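Local coordinates for DNA repair protein rhp9/CRB2 (Schizosaccharomyces pombe, PDB 2FHD), which probably recognises methylated histone H4 through its tandem tudor domains in DNA repair, at residues R6-V12 against Y24-V29; L64-V70 against H80-T85; I40-V44 against T53-I59; N103-L108 against V117-I122. All blocks are in the same frame, centred on the assembly; numbering follows the deposited sequence.

Overall arrangement
From the N terminus, contact 1 comes first: the 3-10 turn 8-10 and the start of strand 11-15 pack on strand 23-32, closing a loop of 11 residues. Contact 3 closes 8 residues, pairing strands 41-46 and 51-55 before the chain turns back to I59. The two share one antiparallel sheet, joined where V29 N meets K43 O. In the second tudor domain, contact 2 pairs strands 69-72 and 80-86 across 9 residues, and contact 4 pairs 105-110 and 113-118 across 8. These join through V83 and K84 against I107. The contacts run in series; none nests or crosses. Contact 4 touches contact 1, with P25 packing on I122 and S120, so the two domains meet there.

Contact 1: residues R6-V12 against Y24-V29; sequences RSFKNRV and YPATLV. With PO4 (phosphate ion), chain F.
R6 reaches V29 with the side of its guanidinium. NE and NH2 both bind V29 O, each at 3.0 Å. NE lies on a lone pair of that carbonyl. CB and CG lie against T27 CG2, and the bend at chi2 (-69°) carries CD and the guanidinium on to V29. NH2 also gives a bond to phosphate O1 at 3.1 Å, at the edge of the guanidinium plane. A leucine in place of R6 would probably leave V29 O without these two donors and the phosphate without this charged partner. N10 ND2 gives a nearly straight bond to L28 O at 2.8 Å, with the oxygen in the amide plane, while N10 O accepts from L28 N. The R11 chain bends at chi2 and chi3, so that NH1 meets T27 OG1 at 2.8 Å in the guanidinium plane, and A26 O lies over one face. V12 turns to the other side of the sheet, where CG2 touches A26 CB at 4.0 Å. The R11 guanidinium has a salt bridge to D47. The pair belongs to the antiparallel hairpin of strands 11-15 and 23-32. Strand 41-46 flanks it through V44 and Y42, and strand 59-61 adds I59 against V12.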
# COMPACT_ATOMS: atom_id res chain seq x y z
N ARG A 6 -14.48 -0.10 5.62
CA ARG A 6 -15.65 -0.09 4.76
C ARG A 6 -16.79 -0.66 5.62
O ARG A 6 -16.52 -1.28 6.65
CB ARG A 6 -15.41 -1.00 3.55
CG ARG A 6 -14.39 -0.54 2.54
CD ARG A 6 -14.92 0.74 1.78
NE ARG A 6 -14.02 1.27 0.75
CZ ARG A 6 -12.87 1.94 0.97
NH1 ARG A 6 -12.40 2.12 2.21
NH2 ARG A 6 -12.13 2.38 -0.08
N SER A 7 -18.04 -0.48 5.23
CA SER A 7 -19.18 -1.12 5.92
C SER A 7 -19.09 -2.65 5.75
O SER A 7 -18.51 -3.13 4.77
CB SER A 7 -20.48 -0.63 5.26
OG SER A 7 -21.61 -1.42 5.68
N PHE A 8 -19.71 -3.40 6.66
CA PHE A 8 -19.78 -4.87 6.60
C PHE A 8 -20.48 -5.35 5.33
O PHE A 8 -20.16 -6.41 4.82
CB PHE A 8 -20.46 -5.48 7.87
CG PHE A 8 -21.97 -5.17 7.99
CD1 PHE A 8 -22.42 -4.10 8.75
CD2 PHE A 8 -22.92 -5.96 7.37
CE1 PHE A 8 -23.77 -3.86 8.89
CE2 PHE A 8 -24.28 -5.73 7.51
CZ PHE A 8 -24.71 -4.69 8.27
N LYS A 9 -21.41 -4.55 4.84
CA LYS A 9 -22.12 -4.77 3.57
C LYS A 9 -21.19 -4.88 2.32
O LYS A 9 -21.57 -5.47 1.34
CB LYS A 9 -23.13 -3.63 3.42
CG LYS A 9 -24.28 -3.81 4.39
CD LYS A 9 -25.05 -2.54 4.74
CE LYS A 9 -26.50 -2.87 5.27
NZ LYS A 9 -27.42 -1.65 5.50
N ASN A 10 -19.97 -4.33 2.42
CA ASN A 10 -18.86 -4.59 1.47
C ASN A 10 -18.12 -5.95 1.56
O ASN A 10 -17.21 -6.21 0.75
CB ASN A 10 -17.79 -3.51 1.55
CG ASN A 10 -18.31 -2.18 1.06
OD1 ASN A 10 -19.37 -1.75 1.48
ND2 ASN A 10 -17.57 -1.52 0.13
N ARG A 11 -18.49 -6.80 2.51
CA ARG A 11 -17.89 -8.14 2.56
C ARG A 11 -18.31 -9.03 1.38
O ARG A 11 -19.50 -9.21 1.10
CB ARG A 11 -18.20 -8.80 3.91
CG ARG A 11 -17.65 -8.03 5.13
CD ARG A 11 -16.10 -8.06 5.16
NE ARG A 11 -15.62 -9.36 5.57
CZ ARG A 11 -14.36 -9.73 5.45
NH1 ARG A 11 -13.52 -8.91 4.89
NH2 ARG A 11 -13.93 -10.94 5.88
N VAL A 12 -17.29 -9.63 0.76
CA VAL A 12 -17.46 -10.48 -0.42
C VAL A 12 -16.69 -11.78 -0.21
O VAL A 12 -15.91 -11.89 0.75
CB VAL A 12 -17.00 -9.75 -1.79
CG1 VAL A 12 -17.99 -8.57 -2.08
CG2 VAL A 12 -15.51 -9.18 -1.74
N TYR A 24 -12.19 -16.58 -1.19
CA TYR A 24 -12.02 -16.30 0.23
C TYR A 24 -12.80 -15.07 0.64
O TYR A 24 -13.12 -14.23 -0.23
CB TYR A 24 -10.54 -16.07 0.57
CG TYR A 24 -9.66 -17.27 0.48
CD1 TYR A 24 -9.52 -18.17 1.52
CD2 TYR A 24 -8.91 -17.51 -0.66
CE1 TYR A 24 -8.68 -19.32 1.39
CE2 TYR A 24 -8.08 -18.58 -0.79
CZ TYR A 24 -7.96 -19.49 0.22
OH TYR A 24 -7.06 -20.57 0.03
N PRO A 25 -13.05 -14.90 1.95
CA PRO A 25 -13.64 -13.63 2.50
C PRO A 25 -12.75 -12.39 2.18
O PRO A 25 -11.54 -12.43 2.33
CB PRO A 25 -13.72 -13.91 4.02
CG PRO A 25 -13.80 -15.44 4.14
CD PRO A 25 -12.80 -15.89 3.04
N ALA A 26 -13.35 -11.29 1.76
CA ALA A 26 -12.55 -10.12 1.48
C ALA A 26 -13.51 -8.96 1.70
O ALA A 26 -14.73 -9.17 1.90
CB ALA A 26 -12.11 -10.18 0.08
N THR A 27 -12.98 -7.75 1.65
CA THR A 27 -13.75 -6.52 1.59
C THR A 27 -13.66 -5.89 0.18
O THR A 27 -12.56 -5.74 -0.39
CB THR A 27 -13.14 -5.61 2.63
OG1 THR A 27 -13.31 -6.25 3.91
CG2 THR A 27 -13.84 -4.21 2.71
N LEU A 28 -14.81 -5.59 -0.41
CA LEU A 28 -14.88 -4.77 -1.62
C LEU A 28 -14.43 -3.31 -1.29
O LEU A 28 -15.08 -2.61 -0.49
CB LEU A 28 -16.30 -4.78 -2.22
CG LEU A 28 -16.58 -3.99 -3.52
CD1 LEU A 28 -15.47 -4.23 -4.52
CD2 LEU A 28 -17.98 -4.23 -4.15
N VAL A 29 -13.33 -2.90 -1.90
CA VAL A 29 -12.65 -1.68 -1.57
C VAL A 29 -13.11 -0.53 -2.52
O VAL A 29 -13.41 0.59 -2.07
CB VAL A 29 -11.07 -1.91 -1.60
CG1 VAL A 29 -10.36 -0.60 -1.48
CG2 VAL A 29 -10.60 -2.76 -0.48
P PO4 F . -9.58 5.19 1.41
O1 PO4 F . -9.53 3.68 1.12
O2 PO4 F . -9.69 5.95 0.08
O3 PO4 F . -10.74 5.58 2.31
O4 PO4 F . -8.31 5.57 2.19

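Contact 2: residues L64-V70 against H80-T85; sequences LKKGDVV and HTVVKT
This is the antiparallel hairpin of strands 69-72 and 80-86 in the second tudor domain, an SH3-like fold, together with the type II turn K65-D68 that leads into it. V70 and H80 form a hydrogen-bonded pair: V70 N to H80 O is 3.0 Å and H80 N to V70 O is 2.9 Å. V69 and T81 are the next, non-hydrogen-bonded pair, with their CG2 methyls together on the side away from V70 and H80. V82 packs against the turn. Its CG1 stands anti to the backbone N (chi1 171°) and lies against K65 O, while CG2 reaches D68 CB and V70 CG2, the latter at 3.8 Å. L64 crosses V82 at about a right angle, CD1 to CG2. An alanine in place of V82 would probably open a gap between L64, D68 and V70. The V82 backbone is gripped at both ends, as V82 N binds D68 O at 2.8 Å and G67 N binds V82 O. D68 makes a salt bridge to R135, and I122 covers L64 and V70. Within the turn, D68 OD2 accepts from K65 N at 2.7 Å, met from above the carboxylate plane with an N-H...O angle of 175°.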
# COMPACT_ATOMS: atom_id res chain seq x y z
N LEU A 64 -24.36 -16.61 2.91
CA LEU A 64 -24.37 -18.04 2.85
C LEU A 64 -25.79 -18.42 3.04
O LEU A 64 -26.51 -17.80 3.80
CB LEU A 64 -23.47 -18.67 3.91
CG LEU A 64 -21.96 -18.39 3.72
CD1 LEU A 64 -21.12 -19.14 4.76
CD2 LEU A 64 -21.50 -18.78 2.32
N LYS A 65 -26.19 -19.44 2.31
CA LYS A 65 -27.53 -19.98 2.38
C LYS A 65 -27.41 -21.41 2.80
O LYS A 65 -26.44 -22.10 2.45
CB LYS A 65 -28.25 -19.84 1.02
CG LYS A 65 -28.60 -18.38 0.71
CD LYS A 65 -29.14 -18.33 -0.69
CE LYS A 65 -29.97 -17.09 -0.99
NZ LYS A 65 -30.64 -17.18 -2.42
N LYS A 66 -28.42 -21.85 3.51
CA LYS A 66 -28.64 -23.25 3.80
C LYS A 66 -28.40 -24.15 2.57
O LYS A 66 -28.95 -23.90 1.50
CB LYS A 66 -30.07 -23.48 4.37
CG LYS A 66 -30.33 -24.96 4.81
CD LYS A 66 -31.49 -25.02 5.78
CE LYS A 66 -32.18 -26.42 5.70
NZ LYS A 66 -32.93 -26.81 7.00
N GLY A 67 -27.58 -25.19 2.73
CA GLY A 67 -27.31 -26.11 1.61
C GLY A 67 -26.09 -25.70 0.78
O GLY A 67 -25.65 -26.49 -0.02
N ASP A 68 -25.52 -24.50 0.97
CA ASP A 68 -24.30 -24.13 0.24
C ASP A 68 -23.25 -25.11 0.69
O ASP A 68 -23.15 -25.43 1.92
CB ASP A 68 -23.76 -22.71 0.59
CG ASP A 68 -24.57 -21.58 0.01
OD1 ASP A 68 -25.39 -21.74 -0.94
OD2 ASP A 68 -24.39 -20.44 0.52
N VAL A 69 -22.45 -25.56 -0.27
CA VAL A 69 -21.31 -26.42 0.00
C VAL A 69 -20.05 -25.52 0.13
O VAL A 69 -19.64 -24.83 -0.84
CB VAL A 69 -21.18 -27.50 -1.16
CG1 VAL A 69 -19.89 -28.26 -1.13
CG2 VAL A 69 -22.33 -28.49 -1.09
N VAL A 70 -19.39 -25.60 1.30
CA VAL A 70 -18.25 -24.80 1.60
C VAL A 70 -17.18 -25.60 2.32
O VAL A 70 -17.42 -26.72 2.76
CB VAL A 70 -18.68 -23.61 2.47
CG1 VAL A 70 -19.76 -22.81 1.78
CG2 VAL A 70 -19.18 -24.11 3.87
N HIS A 80 -18.56 -29.28 3.64
CA HIS A 80 -19.69 -29.23 4.54
C HIS A 80 -20.83 -28.52 3.87
O HIS A 80 -20.58 -27.84 2.96
CB HIS A 80 -19.26 -28.45 5.83
CG HIS A 80 -18.36 -29.24 6.71
ND1 HIS A 80 -18.79 -29.85 7.87
CD2 HIS A 80 -17.05 -29.56 6.59
CE1 HIS A 80 -17.78 -30.47 8.45
NE2 HIS A 80 -16.72 -30.34 7.68
N THR A 81 -22.06 -28.63 4.32
CA THR A 81 -23.11 -27.76 3.85
C THR A 81 -23.45 -26.76 4.99
O THR A 81 -23.30 -27.04 6.20
CB THR A 81 -24.39 -28.55 3.35
OG1 THR A 81 -24.88 -29.34 4.45
CG2 THR A 81 -24.01 -29.53 2.33
N VAL A 82 -23.89 -25.58 4.59
CA VAL A 82 -24.26 -24.61 5.48
C VAL A 82 -25.61 -24.96 6.10
O VAL A 82 -26.59 -25.32 5.44
CB VAL A 82 -24.27 -23.24 4.78
CG1 VAL A 82 -24.88 -22.17 5.70
CG2 VAL A 82 -22.79 -22.86 4.28
N VAL A 83 -25.63 -24.86 7.41
CA VAL A 83 -26.89 -25.03 8.12
C VAL A 83 -27.48 -23.67 8.41
O VAL A 83 -28.53 -23.42 7.93
CB VAL A 83 -26.75 -25.94 9.43
CG1 VAL A 83 -28.13 -25.99 10.15
CG2 VAL A 83 -26.29 -27.33 9.06
N LYS A 84 -26.79 -22.76 9.09
CA LYS A 84 -27.33 -21.44 9.47
C LYS A 84 -26.20 -20.51 9.84
O LYS A 84 -25.20 -20.94 10.39
CB LYS A 84 -28.30 -21.59 10.67
CG LYS A 84 -28.93 -20.26 11.20
CD LYS A 84 -30.23 -20.40 12.03
CE LYS A 84 -31.51 -20.31 11.11
NZ LYS A 84 -31.67 -18.86 10.55
N THR A 85 -26.30 -19.24 9.52
CA THR A 85 -25.32 -18.25 9.99
C THR A 85 -26.06 -17.41 11.06
O THR A 85 -27.32 -17.25 11.01
CB THR A 85 -24.94 -17.30 8.84
OG1 THR A 85 -26.17 -16.81 8.33
CG2 THR A 85 -24.17 -18.01 7.67

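Contact 3: residues I40-V44 against T53-I59; sequences IMYKV and TVNSNQI. With PO4 (phosphate ion), chain E.
Y42 turns the edge of its ring to the chain that leaves the partner strand. CE2 comes to S56 CA at 4.1 Å, and N55 C also lies near the ring plane. With CG beside the backbone N (chi1 -59°), the ring edge faces the start of the type I turn N55-Q58. I59, just past that turn, comes back against the same side chain. Its CD1 touches Y42 CB at 3.9 Å, the two side chains crossing at about a right angle, and V44 CG2 at 3.5 Å, where the side chains run past each other in opposite directions. Y42 and V54 form the hydrogen-bonded pair of the hairpin: Y42 N to V54 O and V54 N to Y42 O are both 3.0 Å. On the other side of the sheet, M41, a selenomethionine, lays CB near T53 CG2. Q58 OE1 folds back to accept from N55 N at 2.8 Å, which fastens the turn. K43 extends from the sheet, and its NZ hydrogen-bonds phosphate O3 at 2.7 Å. L137 also packs on Y42. The chemistry is thus divided: apolar carbons pack inside the first tudor domain, while the K43 amine holds an anion that probably came from the crystallisation liquor.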
# COMPACT_ATOMS: atom_id res chain seq x y z
N ILE A 40 -16.42 -3.78 -16.06
CA ILE A 40 -16.15 -3.22 -14.72
C ILE A 40 -15.31 -4.18 -13.84
O ILE A 40 -15.50 -5.37 -13.89
CB ILE A 40 -17.45 -2.93 -13.99
CG1 ILE A 40 -17.18 -2.08 -12.75
CG2 ILE A 40 -18.30 -4.31 -13.73
CD1 ILE A 40 -18.28 -1.03 -12.52
N MSE A 41 -14.41 -3.65 -13.01
CA MSE A 41 -13.63 -4.50 -12.13
C MSE A 41 -13.58 -3.99 -10.74
O MSE A 41 -14.04 -2.87 -10.50
CB MSE A 41 -12.27 -4.71 -12.70
CG MSE A 41 -12.35 -5.49 -14.02
SE MSE A 41 -10.53 -5.90 -14.51
CE MSE A 41 -10.07 -4.06 -14.97
N TYR A 42 -13.05 -4.83 -9.83
CA TYR A 42 -13.17 -4.62 -8.35
C TYR A 42 -11.91 -4.76 -7.58
O TYR A 42 -11.21 -5.76 -7.68
CB TYR A 42 -14.25 -5.53 -7.73
CG TYR A 42 -15.55 -5.25 -8.36
CD1 TYR A 42 -16.27 -4.08 -8.03
CD2 TYR A 42 -16.01 -6.06 -9.39
CE1 TYR A 42 -17.48 -3.77 -8.69
CE2 TYR A 42 -17.23 -5.76 -10.07
CZ TYR A 42 -17.96 -4.63 -9.70
OH TYR A 42 -19.12 -4.32 -10.40
N LYS A 43 -11.57 -3.72 -6.83
CA LYS A 43 -10.48 -3.89 -5.96
C LYS A 43 -11.07 -4.49 -4.67
O LYS A 43 -12.04 -3.99 -4.11
CB LYS A 43 -9.66 -2.60 -5.70
CG LYS A 43 -8.48 -2.91 -4.75
CD LYS A 43 -7.31 -2.06 -5.04
CE LYS A 43 -6.91 -1.25 -3.80
NZ LYS A 43 -5.60 -0.51 -4.05
N VAL A 44 -10.41 -5.54 -4.21
CA VAL A 44 -10.85 -6.32 -3.09
C VAL A 44 -9.63 -6.50 -2.17
O VAL A 44 -8.49 -6.52 -2.63
CB VAL A 44 -11.41 -7.61 -3.75
CG1 VAL A 44 -10.59 -8.81 -3.56
CG2 VAL A 44 -12.96 -7.68 -3.87
N THR A 53 -7.33 -7.15 -7.76
CA THR A 53 -8.35 -6.64 -8.68
C THR A 53 -9.00 -7.80 -9.48
O THR A 53 -8.25 -8.57 -10.08
CB THR A 53 -7.73 -5.63 -9.65
OG1 THR A 53 -7.22 -4.57 -8.85
CG2 THR A 53 -8.84 -4.96 -10.58
N VAL A 54 -10.32 -7.95 -9.46
CA VAL A 54 -10.94 -9.16 -10.00
C VAL A 54 -12.06 -8.72 -10.91
O VAL A 54 -12.56 -7.60 -10.78
CB VAL A 54 -11.57 -10.11 -8.86
CG1 VAL A 54 -10.48 -10.66 -7.98
CG2 VAL A 54 -12.69 -9.43 -8.04
N ASN A 55 -12.48 -9.58 -11.83
CA ASN A 55 -13.66 -9.21 -12.61
C ASN A 55 -14.96 -9.57 -11.91
O ASN A 55 -14.95 -10.19 -10.81
CB ASN A 55 -13.61 -9.77 -14.04
CG ASN A 55 -13.55 -11.28 -14.09
OD1 ASN A 55 -14.45 -12.01 -13.62
ND2 ASN A 55 -12.49 -11.78 -14.77
N SER A 56 -16.09 -9.26 -12.58
CA SER A 56 -17.45 -9.42 -12.01
C SER A 56 -17.84 -10.89 -11.93
O SER A 56 -18.77 -11.25 -11.25
CB SER A 56 -18.48 -8.69 -12.86
OG SER A 56 -18.70 -9.45 -14.05
N ASN A 57 -17.11 -11.73 -12.65
CA ASN A 57 -17.21 -13.17 -12.54
C ASN A 57 -16.36 -13.78 -11.39
O ASN A 57 -16.32 -14.99 -11.23
CB ASN A 57 -16.62 -13.79 -13.82
CG ASN A 57 -17.58 -13.74 -14.99
OD1 ASN A 57 -18.80 -13.62 -14.84
ND2 ASN A 57 -17.02 -13.77 -16.18
N GLN A 58 -15.68 -12.96 -10.62
CA GLN A 58 -14.77 -13.49 -9.65
C GLN A 58 -15.13 -13.00 -8.25
O GLN A 58 -14.28 -13.05 -7.37
CB GLN A 58 -13.35 -13.09 -10.04
CG GLN A 58 -12.80 -13.93 -11.22
CD GLN A 58 -11.47 -13.34 -11.77
OE1 GLN A 58 -11.26 -12.14 -11.76
NE2 GLN A 58 -10.59 -14.19 -12.22
N ILE A 59 -16.42 -12.63 -8.02
CA ILE A 59 -16.79 -11.98 -6.80
C ILE A 59 -18.27 -12.20 -6.52
O ILE A 59 -19.11 -12.13 -7.43
CB ILE A 59 -16.41 -10.45 -6.85
CG1 ILE A 59 -16.55 -9.75 -5.52
CG2 ILE A 59 -17.26 -9.63 -7.84
CD1 ILE A 59 -15.93 -8.34 -5.56
P PO4 E . -2.46 0.43 -3.31
O1 PO4 E . -3.27 1.17 -4.35
O2 PO4 E . -2.07 1.36 -2.17
O3 PO4 E . -3.25 -0.72 -2.71
O4 PO4 E . -1.22 -0.08 -4.00

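Contact 4: residues N103-L108 against V117-I122; sequences NDMVIL and VPISTI
V106 holds CG1 between its backbone N and carbonyl carbon (chi1 61°), and this turns the methyl toward V117 and I122. CG1 meets V117 CG1 at 3.9 Å and I122 CD1 at 3.8 Å, and the V106 and I122 side chains cross at about a right angle. I122 carries CG1 anti to the carbonyl carbon (chi1 -62°), and its CD1 also reaches L108 CD1. L108 CD1 in turn lies on V117 CG1 at 4.1 Å. I119 comes from the short 3-10 segment, with CD1 against V106 CB and CG2 over N103 O. On the outer side, the selenomethionine M105 bends back so that its CE touches P118 CB. The backbones are held by V106 N to V117 O at 2.7 Å, almost straight, and V117 N to V106 O at 2.8 Å. Past P118, I119 N binds D104 O at 3.0 Å from above the carbonyl plane. A water also donates to D104 O. D104 and M105 both face F86 in a classic beta bulge, and D104 OD2 bonds to S88 OG. This hairpin of the second tudor domain therefore packs through branched aliphatic side chains inside, while its polar bonds across the two segments are made by the backbone.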
# COMPACT_ATOMS: atom_id res chain seq x y z
N ASN A 103 -23.15 -11.27 10.29
CA ASN A 103 -22.92 -12.48 11.01
C ASN A 103 -21.46 -12.76 11.20
O ASN A 103 -20.59 -12.40 10.45
CB ASN A 103 -23.59 -13.74 10.38
CG ASN A 103 -25.06 -13.53 10.12
OD1 ASN A 103 -25.81 -13.22 11.05
ND2 ASN A 103 -25.48 -13.65 8.83
N ASP A 104 -21.28 -13.64 12.12
CA ASP A 104 -20.09 -13.91 12.83
C ASP A 104 -19.75 -15.40 12.83
O ASP A 104 -18.58 -15.78 12.91
CB ASP A 104 -20.66 -13.68 14.25
CG ASP A 104 -19.68 -13.49 15.11
OD1 ASP A 104 -18.64 -13.15 14.45
OD2 ASP A 104 -19.87 -13.75 16.26
N MSE A 105 -20.80 -16.22 12.91
CA MSE A 105 -20.68 -17.68 13.16
C MSE A 105 -21.43 -18.41 12.07
O MSE A 105 -22.45 -17.95 11.56
CB MSE A 105 -21.29 -18.11 14.52
CG MSE A 105 -20.59 -17.46 15.74
SE MSE A 105 -18.83 -18.30 15.95
CE MSE A 105 -17.54 -16.64 16.21
N VAL A 106 -20.93 -19.58 11.73
CA VAL A 106 -21.72 -20.43 10.88
C VAL A 106 -21.76 -21.88 11.40
O VAL A 106 -20.74 -22.41 11.85
CB VAL A 106 -21.21 -20.33 9.40
CG1 VAL A 106 -19.80 -20.77 9.31
CG2 VAL A 106 -22.14 -21.12 8.44
N ILE A 107 -22.91 -22.49 11.32
CA ILE A 107 -23.05 -23.93 11.55
C ILE A 107 -23.01 -24.72 10.19
O ILE A 107 -23.77 -24.45 9.23
CB ILE A 107 -24.40 -24.21 12.31
CG1 ILE A 107 -24.52 -23.36 13.56
CG2 ILE A 107 -24.58 -25.75 12.57
CD1 ILE A 107 -26.04 -23.37 14.11
N LEU A 108 -22.12 -25.70 10.16
CA LEU A 108 -21.75 -26.55 9.02
C LEU A 108 -22.09 -28.00 9.31
O LEU A 108 -21.91 -28.44 10.44
CB LEU A 108 -20.27 -26.47 8.83
CG LEU A 108 -19.80 -25.08 8.43
CD1 LEU A 108 -18.30 -25.09 8.16
CD2 LEU A 108 -20.58 -24.59 7.19
N VAL A 117 -18.61 -22.83 13.62
CA VAL A 117 -17.27 -22.32 13.30
C VAL A 117 -17.38 -20.79 13.00
O VAL A 117 -18.48 -20.31 12.66
CB VAL A 117 -16.82 -23.18 12.10
CG1 VAL A 117 -16.62 -22.41 10.81
CG2 VAL A 117 -15.76 -24.29 12.47
N PRO A 118 -16.29 -20.02 13.19
CA PRO A 118 -16.36 -18.61 12.77
C PRO A 118 -16.50 -18.49 11.26
O PRO A 118 -15.87 -19.25 10.52
CB PRO A 118 -15.02 -18.02 13.21
CG PRO A 118 -14.52 -18.96 14.36
CD PRO A 118 -14.98 -20.35 13.79
N ILE A 119 -17.37 -17.58 10.81
CA ILE A 119 -17.67 -17.30 9.41
C ILE A 119 -16.33 -16.90 8.67
O ILE A 119 -16.12 -17.25 7.46
CB ILE A 119 -18.80 -16.17 9.43
CG1 ILE A 119 -20.11 -16.44 8.63
CG2 ILE A 119 -18.24 -14.80 9.32
CD1 ILE A 119 -19.87 -17.05 7.45
N SER A 120 -15.38 -16.24 9.37
CA SER A 120 -14.09 -15.80 8.74
C SER A 120 -13.19 -16.94 8.26
O SER A 120 -12.25 -16.73 7.47
CB SER A 120 -13.25 -14.98 9.73
OG SER A 120 -12.81 -15.77 10.86
N THR A 121 -13.53 -18.16 8.68
CA THR A 121 -12.79 -19.42 8.42
C THR A 121 -13.30 -20.09 7.08
O THR A 121 -12.69 -20.98 6.50
CB THR A 121 -13.12 -20.25 9.72
OG1 THR A 121 -11.99 -20.49 10.58
CG2 THR A 121 -14.07 -21.28 9.57
N ILE A 122 -14.42 -19.62 6.56
CA ILE A 122 -14.94 -20.12 5.29
C ILE A 122 -14.04 -19.90 4.10
O ILE A 122 -13.42 -18.84 3.93
CB ILE A 122 -16.35 -19.50 5.02
CG1 ILE A 122 -17.31 -19.93 6.13
CG2 ILE A 122 -16.92 -19.81 3.60
CD1 ILE A 122 -17.61 -21.45 6.24
O HOH W 1 -16.06 -14.91 12.34